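Local structure of periplasmic solute binding protein (Candidatus liberibacter, 4CL2) at residues 166-172 against 184-190; 54-60 against 79-85; 108-114 against 259-263; 38-43 against 67-71. The protein is a periplasmic solute-binding protein that binds manganese and zinc ions and probably delivers them to an ABC-type metal transporter. All coordinates share one frame; numbering follows the deposited sequence.

Interaction 1: 166-172 against 184-190. With MN (manganese (II) ion), chain L.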
# COMPACT_ATOMS: atom_id res chain seq x y z
N ARG A 166 -1.18 -18.71 -11.75
CA ARG A 166 -1.56 -17.88 -10.62
C ARG A 166 -0.35 -17.44 -9.73
O ARG A 166 -0.18 -17.84 -8.58
CB ARG A 166 -2.65 -18.52 -9.81
CG ARG A 166 -3.95 -18.67 -10.64
CD ARG A 166 -4.97 -19.63 -10.02
NE ARG A 166 -5.55 -18.96 -8.92
CZ ARG A 166 -6.68 -18.21 -8.90
NH1 ARG A 166 -7.50 -18.05 -9.91
NH2 ARG A 166 -6.94 -17.64 -7.78
N TRP A 167 0.46 -16.61 -10.32
CA TRP A 167 1.70 -16.10 -9.71
C TRP A 167 1.74 -14.62 -9.90
O TRP A 167 1.50 -14.13 -11.02
CB TRP A 167 2.91 -16.66 -10.42
CG TRP A 167 3.12 -18.08 -10.16
CD1 TRP A 167 2.71 -19.12 -10.92
CD2 TRP A 167 3.82 -18.63 -9.06
NE1 TRP A 167 3.08 -20.28 -10.34
CE2 TRP A 167 3.77 -20.01 -9.19
CE3 TRP A 167 4.48 -18.08 -7.97
CZ2 TRP A 167 4.37 -20.87 -8.28
CZ3 TRP A 167 5.08 -18.94 -7.06
CH2 TRP A 167 5.01 -20.30 -7.22
N PHE A 168 2.06 -13.90 -8.83
CA PHE A 168 2.30 -12.44 -8.88
C PHE A 168 3.81 -12.33 -8.60
O PHE A 168 4.22 -12.66 -7.49
CB PHE A 168 1.58 -11.66 -7.83
CG PHE A 168 0.10 -11.55 -8.02
CD1 PHE A 168 -0.48 -11.68 -9.28
CD2 PHE A 168 -0.71 -11.33 -6.92
CE1 PHE A 168 -1.87 -11.57 -9.39
CE2 PHE A 168 -2.08 -11.22 -7.05
CZ PHE A 168 -2.64 -11.34 -8.29
N VAL A 169 4.59 -11.94 -9.60
CA VAL A 169 6.08 -11.85 -9.47
C VAL A 169 6.58 -10.41 -9.66
O VAL A 169 6.33 -9.78 -10.66
CB VAL A 169 6.79 -12.76 -10.46
CG1 VAL A 169 8.32 -12.75 -10.27
CG2 VAL A 169 6.25 -14.18 -10.29
N THR A 170 7.19 -9.90 -8.64
CA THR A 170 7.50 -8.48 -8.57
C THR A 170 8.94 -8.34 -8.10
O THR A 170 9.63 -9.35 -7.86
CB THR A 170 6.61 -7.72 -7.62
OG1 THR A 170 6.71 -8.33 -6.35
CG2 THR A 170 5.17 -7.72 -8.07
N SER A 171 9.39 -7.10 -7.98
CA SER A 171 10.78 -6.86 -7.57
C SER A 171 10.75 -6.79 -6.03
O SER A 171 11.36 -7.67 -5.38
CB SER A 171 11.29 -5.53 -8.22
OG SER A 171 11.39 -5.75 -9.63
N GLU A 172 10.20 -5.75 -5.48
CA GLU A 172 9.88 -5.70 -4.05
C GLU A 172 8.72 -6.64 -3.73
O GLU A 172 7.86 -6.87 -4.58
CB GLU A 172 9.47 -4.28 -3.64
CG GLU A 172 9.45 -4.08 -2.13
CD GLU A 172 8.82 -2.75 -1.71
OE1 GLU A 172 7.87 -2.29 -2.32
OE2 GLU A 172 9.21 -2.20 -0.72
N PHE A 184 -3.48 -16.19 -5.07
CA PHE A 184 -2.34 -16.35 -5.98
C PHE A 184 -1.10 -16.63 -5.14
O PHE A 184 -1.04 -16.32 -3.93
CB PHE A 184 -2.12 -15.06 -6.81
CG PHE A 184 -2.99 -14.96 -8.00
CD1 PHE A 184 -4.39 -14.92 -7.82
CD2 PHE A 184 -2.49 -14.84 -9.28
CE1 PHE A 184 -5.25 -14.84 -8.89
CE2 PHE A 184 -3.36 -14.79 -10.36
CZ PHE A 184 -4.72 -14.79 -10.17
N LYS A 185 -0.10 -17.18 -5.77
CA LYS A 185 1.23 -17.29 -5.12
C LYS A 185 2.10 -16.08 -5.49
O LYS A 185 1.84 -15.49 -6.52
CB LYS A 185 1.90 -18.56 -5.62
CG LYS A 185 1.18 -19.83 -5.17
CD LYS A 185 1.15 -20.86 -6.31
CE LYS A 185 -0.06 -20.66 -7.25
NZ LYS A 185 0.19 -21.26 -8.59
N SER A 186 3.03 -15.64 -4.64
CA SER A 186 3.86 -14.41 -4.93
C SER A 186 5.34 -14.92 -4.91
O SER A 186 5.74 -15.94 -4.25
CB SER A 186 3.62 -13.11 -3.99
OG SER A 186 3.55 -11.72 -4.64
N LEU A 187 6.13 -14.26 -5.73
CA LEU A 187 7.58 -14.43 -5.79
C LEU A 187 8.11 -13.03 -5.97
O LEU A 187 7.44 -12.19 -6.57
CB LEU A 187 8.00 -15.24 -7.00
CG LEU A 187 8.29 -16.73 -6.95
CD1 LEU A 187 8.82 -17.09 -8.34
CD2 LEU A 187 9.33 -17.05 -5.89
N TYR A 188 9.27 -12.76 -5.38
CA TYR A 188 9.84 -11.43 -5.44
C TYR A 188 11.32 -11.49 -5.19
O TYR A 188 11.86 -12.53 -4.77
CB TYR A 188 9.14 -10.42 -4.52
CG TYR A 188 8.96 -10.91 -3.11
CD1 TYR A 188 9.99 -10.81 -2.19
CD2 TYR A 188 7.77 -11.55 -2.73
CE1 TYR A 188 9.81 -11.29 -0.88
CE2 TYR A 188 7.61 -12.04 -1.45
CZ TYR A 188 8.58 -11.87 -0.53
OH TYR A 188 8.37 -12.37 0.73
N LEU A 189 11.99 -10.36 -5.44
CA LEU A 189 13.47 -10.29 -5.37
C LEU A 189 14.02 -9.76 -4.01
O LEU A 189 15.14 -10.11 -3.62
CB LEU A 189 13.98 -9.43 -6.54
CG LEU A 189 13.46 -9.80 -7.92
CD1 LEU A 189 14.13 -8.96 -9.03
CD2 LEU A 189 13.72 -11.25 -8.21
N TRP A 190 13.25 -8.91 -3.35
CA TRP A 190 13.54 -8.41 -1.99
C TRP A 190 12.26 -8.04 -1.30
O TRP A 190 11.33 -7.53 -1.90
CB TRP A 190 14.59 -7.25 -2.02
CG TRP A 190 14.18 -6.09 -2.92
CD1 TRP A 190 13.32 -5.10 -2.60
CD2 TRP A 190 14.53 -5.87 -4.29
NE1 TRP A 190 13.17 -4.24 -3.67
CE2 TRP A 190 13.89 -4.70 -4.72
CE3 TRP A 190 15.33 -6.53 -5.19
CZ2 TRP A 190 14.02 -4.21 -6.01
CZ3 TRP A 190 15.50 -6.01 -6.48
CH2 TRP A 190 14.84 -4.85 -6.86
MN MN L . 7.59 -0.73 -0.07
O HOH W 1 5.01 -9.36 -4.05
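F184 lies between R166 and F168 where the parallel strands 167-170 and 185-188 begin; helix 176-182 links them in a beta-alpha-beta crossover. The rings of F168 and F184 form an offset stack, centroids 4.4 Å apart and planes at 12°. The opposite face of F184 receives R166, whose CB sits 3.9 Å from the ring centroid. Bent at chi3, the arginine brings a face of its guanidinium over F184 CE1, the two planes 38° apart, and NH2 reaches a salt bridge with E159. On the face of the sheet opposite F168 the side chain of K185 runs across the W167 indole: CB packs over the six-membered ring, and NZ makes an off-centre cation-pi contact with the five-membered ring, 4.0 Å from its centroid. H213 also stacks on W167. Further along the same face, V169 and L187 run alongside each other, with CG2 of V169 3.9 Å from CB of L187. Backbone bonds from K185 N to R166 O, F168 N to K185 O, L187 N to F168 O and T170 N to L187 O hold the register. At the corner, S171 O accepts from both L189 N and W190 N, and lies over the centre of one face of the W190 indole. E172 CA packs over the same ring. The glutamate chain, with CG anti to the backbone N (chi1 -166°) and extended beyond it, carries the carboxylate into the metal site shared with H106 and D247; N193 N donates to E172 OE2, which binds manganese at 2.3 Å.

Interaction 2: 54-60 against 79-85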
# COMPACT_ATOMS: atom_id res chain seq x y z
N ALA A 54 -1.15 18.02 14.88
CA ALA A 54 -2.05 16.88 14.77
C ALA A 54 -2.87 16.67 16.05
O ALA A 54 -2.35 16.58 17.17
CB ALA A 54 -1.25 15.64 14.46
N ASP A 55 -4.17 16.51 15.84
CA ASP A 55 -5.08 16.02 16.87
C ASP A 55 -5.19 14.49 16.88
O ASP A 55 -5.77 13.93 17.80
CB ASP A 55 -6.47 16.69 16.64
CG ASP A 55 -6.40 18.16 16.80
OD1 ASP A 55 -5.98 18.62 17.89
OD2 ASP A 55 -6.70 18.89 15.86
N LEU A 56 -4.70 13.84 15.84
CA LEU A 56 -4.81 12.38 15.60
C LEU A 56 -3.71 12.07 14.61
O LEU A 56 -3.54 12.88 13.62
CB LEU A 56 -6.19 12.05 15.03
CG LEU A 56 -6.46 10.61 14.67
CD1 LEU A 56 -6.38 9.73 15.87
CD2 LEU A 56 -7.83 10.53 14.01
N ILE A 57 -2.97 10.99 14.84
CA ILE A 57 -1.92 10.55 13.91
C ILE A 57 -2.29 9.15 13.42
O ILE A 57 -2.53 8.27 14.23
CB ILE A 57 -0.54 10.58 14.54
CG1 ILE A 57 -0.21 12.01 14.97
CG2 ILE A 57 0.48 10.04 13.57
CD1 ILE A 57 1.11 12.15 15.71
N LEU A 58 -2.39 9.00 12.10
CA LEU A 58 -2.78 7.73 11.50
C LEU A 58 -1.55 7.08 10.82
O LEU A 58 -0.97 7.62 9.88
CB LEU A 58 -3.85 7.96 10.48
CG LEU A 58 -5.15 8.60 10.94
CD1 LEU A 58 -6.06 8.81 9.71
CD2 LEU A 58 -5.81 7.73 12.02
N CYS A 59 -1.15 5.94 11.37
CA CYS A 59 0.03 5.19 10.89
C CYS A 59 -0.45 3.88 10.24
O CYS A 59 -1.47 3.32 10.63
CB CYS A 59 0.98 4.83 12.03
SG CYS A 59 1.91 6.31 12.58
N ASN A 60 0.38 3.36 9.35
CA ASN A 60 0.20 2.03 8.79
C ASN A 60 0.46 0.93 9.76
O ASN A 60 -0.26 -0.12 9.77
CB ASN A 60 1.20 1.82 7.65
CG ASN A 60 0.79 0.64 6.76
OD1 ASN A 60 -0.17 0.75 5.99
ND2 ASN A 60 1.56 -0.43 6.82
N THR A 79 -3.63 13.62 21.81
CA THR A 79 -3.42 13.13 20.45
C THR A 79 -2.96 11.69 20.47
O THR A 79 -1.88 11.38 21.03
CB THR A 79 -2.37 13.98 19.70
OG1 THR A 79 -2.98 15.24 19.41
CG2 THR A 79 -1.96 13.30 18.38
N LYS A 80 -3.75 10.83 19.84
CA LYS A 80 -3.46 9.39 19.80
C LYS A 80 -2.78 9.03 18.46
O LYS A 80 -2.99 9.71 17.47
CB LYS A 80 -4.78 8.65 19.91
CG LYS A 80 -5.43 8.83 21.29
CD LYS A 80 -6.71 8.03 21.42
CE LYS A 80 -7.21 8.12 22.88
NZ LYS A 80 -8.47 7.37 23.07
N ILE A 81 -1.99 7.97 18.48
CA ILE A 81 -1.46 7.34 17.27
C ILE A 81 -2.27 6.09 16.98
O ILE A 81 -2.32 5.17 17.87
CB ILE A 81 0.03 7.01 17.42
CG1 ILE A 81 0.82 8.23 17.83
CG2 ILE A 81 0.55 6.35 16.17
CD1 ILE A 81 2.23 7.99 18.27
N ILE A 82 -2.93 6.04 15.84
CA ILE A 82 -3.85 4.93 15.48
C ILE A 82 -3.14 4.13 14.40
O ILE A 82 -2.60 4.69 13.46
CB ILE A 82 -5.18 5.45 14.94
CG1 ILE A 82 -5.92 6.32 15.99
CG2 ILE A 82 -6.07 4.33 14.35
CD1 ILE A 82 -6.29 5.66 17.23
N THR A 83 -3.14 2.79 14.53
CA THR A 83 -2.60 1.89 13.54
C THR A 83 -3.78 1.42 12.70
O THR A 83 -4.65 0.66 13.19
CB THR A 83 -1.92 0.72 14.24
OG1 THR A 83 -0.80 1.28 14.97
CG2 THR A 83 -1.41 -0.31 13.23
N VAL A 84 -3.80 1.83 11.45
CA VAL A 84 -4.93 1.62 10.60
C VAL A 84 -5.00 0.24 9.97
O VAL A 84 -6.00 -0.06 9.34
CB VAL A 84 -5.09 2.70 9.49
CG1 VAL A 84 -5.07 4.11 10.11
CG2 VAL A 84 -3.97 2.58 8.46
N THR A 85 -4.00 -0.62 10.21
CA THR A 85 -4.00 -2.02 9.83
C THR A 85 -4.46 -2.96 10.95
O THR A 85 -4.38 -4.18 10.80
CB THR A 85 -2.61 -2.46 9.35
OG1 THR A 85 -1.69 -2.17 10.41
CG2 THR A 85 -2.21 -1.77 8.07
O HOH W 2 -6.39 11.78 19.15
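The flat amide of N60 meets T85 obliquely through the CG2 methyl, which lies 3.9 Å from N60 OD1; that oxygen is hydrogen-bonded to Y117 and ND2 to the carbonyl of P105. T85 OG1 donates to the backbone oxygen of N60 over 2.6 Å, and with chi1 at 57° the hydroxyl stands between its own N and carbonyl carbon while CG2 turns to the amide. At the other end the carboxylate of D55 points off to K76 and the backbone N of V6, while a water donates to D55 O and accepts from K80 N. Between these ends strands 56-59 and 80-83 run parallel, 80-83 being an edge strand of a four-stranded parallel sheet in which 6-9 flanks 56-59 on its other side. Four nearly straight backbone bonds join the pair, among them C59 N to I82 O, 2.8 Å at 173°. On one face L56 CD1 presses against I82 CG1 at 3.4 Å, closer than such carbons normally sit, while L58 lies alongside I82 and sends CD2 to its CB. On the other, C59 SG rests 3.8 Å from I81 CG2. T79 OG1 donates to A54 O, 2.7 Å away.

Interaction 3: 108-114 against 259-263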
# COMPACT_ATOMS: atom_id res chain seq x y z
N TRP A 108 -2.10 -2.56 2.22
CA TRP A 108 -3.04 -1.81 1.41
C TRP A 108 -3.31 -2.32 -0.01
O TRP A 108 -4.27 -1.89 -0.62
CB TRP A 108 -2.67 -0.30 1.33
CG TRP A 108 -1.34 -0.07 0.69
CD1 TRP A 108 -1.09 0.00 -0.66
CD2 TRP A 108 -0.07 0.00 1.33
NE1 TRP A 108 0.27 0.18 -0.89
CE2 TRP A 108 0.91 0.15 0.32
CE3 TRP A 108 0.35 -0.03 2.67
CZ2 TRP A 108 2.26 0.31 0.60
CZ3 TRP A 108 1.67 0.13 2.97
CH2 TRP A 108 2.65 0.29 1.94
N MET A 109 -2.45 -3.25 -0.46
CA MET A 109 -2.57 -3.82 -1.82
C MET A 109 -3.50 -5.04 -1.76
O MET A 109 -3.07 -6.17 -1.78
CB MET A 109 -1.23 -4.20 -2.41
CG MET A 109 -0.29 -3.04 -2.62
SD MET A 109 -0.89 -1.75 -3.70
CE MET A 109 -1.19 -2.63 -5.24
N SER A 110 -4.78 -4.77 -1.52
CA SER A 110 -5.76 -5.79 -1.26
C SER A 110 -7.12 -5.12 -1.20
O SER A 110 -7.31 -4.06 -0.60
CB SER A 110 -5.48 -6.53 0.06
OG SER A 110 -6.61 -7.12 0.69
N LEU A 111 -8.09 -5.78 -1.79
CA LEU A 111 -9.48 -5.27 -1.82
C LEU A 111 -10.07 -5.44 -0.42
O LEU A 111 -10.68 -4.52 0.12
CB LEU A 111 -10.31 -6.01 -2.91
CG LEU A 111 -11.83 -5.66 -2.89
CD1 LEU A 111 -11.98 -4.19 -3.09
CD2 LEU A 111 -12.42 -6.46 -4.06
N THR A 112 -9.90 -6.60 0.19
CA THR A 112 -10.42 -6.83 1.54
C THR A 112 -9.81 -5.83 2.48
O THR A 112 -10.49 -5.22 3.33
CB THR A 112 -10.07 -8.24 2.03
OG1 THR A 112 -10.69 -9.18 1.14
CG2 THR A 112 -10.55 -8.45 3.41
N ASN A 113 -8.50 -5.64 2.39
CA ASN A 113 -7.85 -4.74 3.31
C ASN A 113 -8.19 -3.28 3.14
O ASN A 113 -8.20 -2.53 4.08
CB ASN A 113 -6.34 -4.96 3.32
CG ASN A 113 -5.94 -6.36 3.79
OD1 ASN A 113 -6.72 -7.10 4.40
ND2 ASN A 113 -4.68 -6.74 3.54
N ALA A 114 -8.44 -2.84 1.91
CA ALA A 114 -8.89 -1.48 1.69
C ALA A 114 -10.07 -1.21 2.59
O ALA A 114 -10.17 -0.15 3.20
CB ALA A 114 -9.29 -1.31 0.21
N TYR A 259 -5.57 6.69 -3.92
CA TYR A 259 -5.50 5.29 -3.60
C TYR A 259 -6.31 4.43 -4.52
O TYR A 259 -5.85 3.35 -4.99
CB TYR A 259 -5.94 5.07 -2.14
CG TYR A 259 -6.06 3.61 -1.65
CD1 TYR A 259 -5.01 2.78 -1.74
CD2 TYR A 259 -7.19 3.14 -1.08
CE1 TYR A 259 -5.06 1.46 -1.23
CE2 TYR A 259 -7.26 1.87 -0.56
CZ TYR A 259 -6.20 1.02 -0.64
OH TYR A 259 -6.26 -0.25 -0.13
N LEU A 260 -7.56 4.82 -4.78
CA LEU A 260 -8.38 4.09 -5.74
C LEU A 260 -7.69 3.98 -7.10
O LEU A 260 -7.64 2.88 -7.66
CB LEU A 260 -9.74 4.71 -5.89
CG LEU A 260 -10.75 4.00 -6.81
CD1 LEU A 260 -12.12 4.46 -6.51
CD2 LEU A 260 -10.46 4.33 -8.25
N ASP A 261 -7.11 5.06 -7.61
CA ASP A 261 -6.42 5.05 -8.89
C ASP A 261 -5.19 4.15 -8.85
O ASP A 261 -4.89 3.49 -9.83
CB ASP A 261 -5.99 6.41 -9.31
CG ASP A 261 -7.17 7.35 -9.65
OD1 ASP A 261 -8.26 6.90 -9.92
OD2 ASP A 261 -6.96 8.54 -9.67
N LEU A 262 -4.51 4.11 -7.73
CA LEU A 262 -3.36 3.25 -7.56
C LEU A 262 -3.75 1.79 -7.64
O LEU A 262 -3.11 0.99 -8.36
CB LEU A 262 -2.65 3.51 -6.23
CG LEU A 262 -1.42 2.64 -5.91
CD1 LEU A 262 -0.38 3.51 -5.18
CD2 LEU A 262 -1.83 1.49 -5.06
N LEU A 263 -4.74 1.37 -6.87
CA LEU A 263 -5.20 -0.01 -6.94
C LEU A 263 -5.68 -0.32 -8.36
O LEU A 263 -5.40 -1.38 -8.90
CB LEU A 263 -6.39 -0.24 -6.01
CG LEU A 263 -6.04 -0.31 -4.54
CD1 LEU A 263 -7.32 -0.54 -3.75
CD2 LEU A 263 -5.04 -1.40 -4.20
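Y259 OH donates to the backbone oxygen of W108 over 2.6 Å, lying in the carbonyl plane on a lone pair. The tyrosine ring thus meets W108 O at its edge. A114 CB crowds the same hydroxyl at 3.2 Å, and W108 CB touches Y259 CE1 at 3.9 Å. Next to it, M109 curls: chi2 near -60° turns the sulfur back to L262, and the same sense at chi3 brings CE near L263 CD2. SD lies 3.6 Å from L262 CD2, the two side chains crossing at about a right angle. The side chain of L263 runs antiparallel to that of M109; its CD2 lies 3.7 Å from W108 O, and its CD1 sits over one face of the Y259 ring. The contact joins the start of helix 111-128 to helix 259-274. M109 is the centre of an inverse gamma turn, and S110 is the N-cap of the helix that follows, its OG accepting from N113 N at 2.9 Å and 165°. D181 takes hold of the same serine hydroxyl, while N113 ND2 returns to the carbonyl of A107. Outside this shell, helix 12-22 brings I13 against W108, Y259 and L262, and helix 133-158 sets Y143 against Y259 and I151 against L263. The W108 indole, its NE1 bonded to the carbonyl of V246, packs beside the metal ligand H106, their ring planes at about 60°, with the nearest atom of the W108 side chain about 5 Å from the manganese.

Interaction 4: 38-43 against 67-71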
# COMPACT_ATOMS: atom_id res chain seq x y z
N SER A 38 9.16 5.81 3.12
CA SER A 38 9.22 5.84 4.59
C SER A 38 10.55 5.34 5.19
O SER A 38 10.96 5.80 6.26
CB SER A 38 8.05 5.03 5.16
OG SER A 38 6.83 5.76 5.11
N HIS A 39 11.22 4.39 4.53
CA HIS A 39 12.43 3.89 5.08
C HIS A 39 13.52 5.00 5.11
O HIS A 39 13.84 5.59 4.08
CB HIS A 39 12.94 2.62 4.35
CG HIS A 39 14.17 2.05 5.00
ND1 HIS A 39 14.15 1.48 6.26
CD2 HIS A 39 15.47 2.02 4.60
CE1 HIS A 39 15.38 1.12 6.60
NE2 HIS A 39 16.19 1.43 5.61
N SER A 40 14.02 5.30 6.30
CA SER A 40 14.87 6.48 6.58
C SER A 40 14.42 7.84 5.97
O SER A 40 15.25 8.71 5.74
CB SER A 40 16.32 6.16 6.22
OG SER A 40 16.72 4.91 6.78
N TYR A 41 13.12 8.04 5.71
CA TYR A 41 12.56 9.41 5.49
C TYR A 41 13.12 10.32 6.54
O TYR A 41 13.18 9.97 7.73
CB TYR A 41 10.98 9.42 5.58
CG TYR A 41 10.42 10.84 5.41
CD1 TYR A 41 10.38 11.44 4.18
CD2 TYR A 41 9.95 11.55 6.50
CE1 TYR A 41 9.96 12.74 4.00
CE2 TYR A 41 9.48 12.86 6.35
CZ TYR A 41 9.49 13.47 5.13
OH TYR A 41 9.03 14.77 4.95
N GLN A 42 13.63 11.49 6.13
CA GLN A 42 14.11 12.45 7.12
C GLN A 42 12.99 13.47 7.48
O GLN A 42 12.55 14.27 6.66
CB GLN A 42 15.32 13.18 6.59
CG GLN A 42 15.95 14.10 7.63
CD GLN A 42 16.27 13.36 8.91
OE1 GLN A 42 17.18 12.53 8.94
NE2 GLN A 42 15.49 13.61 9.97
N VAL A 43 12.49 13.35 8.70
CA VAL A 43 11.50 14.27 9.27
C VAL A 43 12.17 15.64 9.40
O VAL A 43 13.23 15.74 10.00
CB VAL A 43 11.01 13.74 10.62
CG1 VAL A 43 10.01 14.70 11.26
CG2 VAL A 43 10.37 12.36 10.44
N THR A 67 11.39 3.74 11.34
CA THR A 67 12.55 4.64 11.39
C THR A 67 12.20 6.03 11.86
O THR A 67 13.13 6.74 12.30
CB THR A 67 13.26 4.79 10.05
OG1 THR A 67 12.44 5.46 9.13
CG2 THR A 67 13.78 3.43 9.55
N TYR A 68 10.94 6.42 11.80
CA TYR A 68 10.55 7.78 12.24
C TYR A 68 9.49 7.83 13.32
O TYR A 68 9.08 8.92 13.74
CB TYR A 68 10.21 8.66 11.06
CG TYR A 68 9.13 8.16 10.14
CD1 TYR A 68 7.80 8.31 10.46
CD2 TYR A 68 9.44 7.50 8.93
CE1 TYR A 68 6.81 7.92 9.60
CE2 TYR A 68 8.46 7.06 8.10
CZ TYR A 68 7.14 7.28 8.42
OH TYR A 68 6.14 6.85 7.57
N MET A 69 9.11 6.67 13.88
CA MET A 69 8.22 6.69 15.07
C MET A 69 8.73 7.57 16.20
O MET A 69 7.92 8.18 16.91
CB MET A 69 7.97 5.28 15.63
CG MET A 69 7.00 4.50 14.80
SD MET A 69 5.33 5.12 14.57
CE MET A 69 5.00 5.32 16.32
N LYS A 70 10.02 7.66 16.37
CA LYS A 70 10.65 8.48 17.42
C LYS A 70 10.31 9.97 17.31
O LYS A 70 10.45 10.68 18.30
CB LYS A 70 12.17 8.36 17.42
CG LYS A 70 12.82 8.81 16.12
CD LYS A 70 14.30 8.51 16.14
CE LYS A 70 14.89 9.04 14.87
NZ LYS A 70 16.36 8.81 14.80
N TYR A 71 9.88 10.44 16.15
CA TYR A 71 9.52 11.84 15.97
C TYR A 71 8.08 12.11 16.43
O TYR A 71 7.68 13.29 16.51
CB TYR A 71 9.64 12.28 14.52
CG TYR A 71 11.07 12.33 14.08
CD1 TYR A 71 11.87 13.45 14.30
CD2 TYR A 71 11.65 11.23 13.48
CE1 TYR A 71 13.19 13.47 13.90
CE2 TYR A 71 12.97 11.24 13.10
CZ TYR A 71 13.72 12.34 13.32
OH TYR A 71 15.03 12.31 12.93
O HOH W 3 10.46 3.53 8.52
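With chi1 at 57°, Y68 carries its ring between its own N and carbonyl carbon, and this turns the phenol back to S38: S38 OG and Y68 OH share a hydrogen bond of 2.8 Å. T67 (chi1 67°) likewise places OG1 inward, 3.2 Å from S40 N in a weak, strongly bent bond, while its CG2 reaches the H39 ring near ND1 at 3.8 Å. Beside T67, a water donates to S38 O and accepts from T67 N, tying the two backbones together. S38 O also lies at the edge of the Y68 ring. Here two loops meet: 38-43 leads from strand 27-30 to helix 45-53, and 67-71 lies between strands 56-59 and 80-83. The first begins with a type II beta turn from S38 to Y41, closed by Y41 N to S38 O; D37 accepts from H39 N. H39 is a metal ligand in another structure of this protein, but here its side chain is about 8 Å from the manganese and does not bind it. At the far end V43 packs over one face of the Y71 ring, CB 3.7 Å from the centroid and almost on the ring normal, with CG2 also against Y68 CB. The side chain of Q42 bends at chi2, and its NE2 donates to Y71 OH at 3.3 Å and to V43 O at 3.1 Å. Both acceptors lie in its amide plane, which stands 81° to the Y71 ring.

The bound manganese lies between interaction 1, which supplies E172, and the half of the chain holding interactions 2 and 4. Interactions 1 and 2 sit on opposite sides of the chain's centre, their centres 30 Å apart and nearest atoms about 11 Å apart. Interaction 3 touches interaction 2 where N60 OD1 packs 3.4 Å from W108 CE3, and the side chain of N60 is about 9 Å from the metal. Interactions 2 and 4 meet through C59 SG and M69 SD, 4.1 Å apart, and their segments alternate along the chain. H39 of interaction 4, a ligand in another structure of this protein, has its side chain about 8 Å from that of E172.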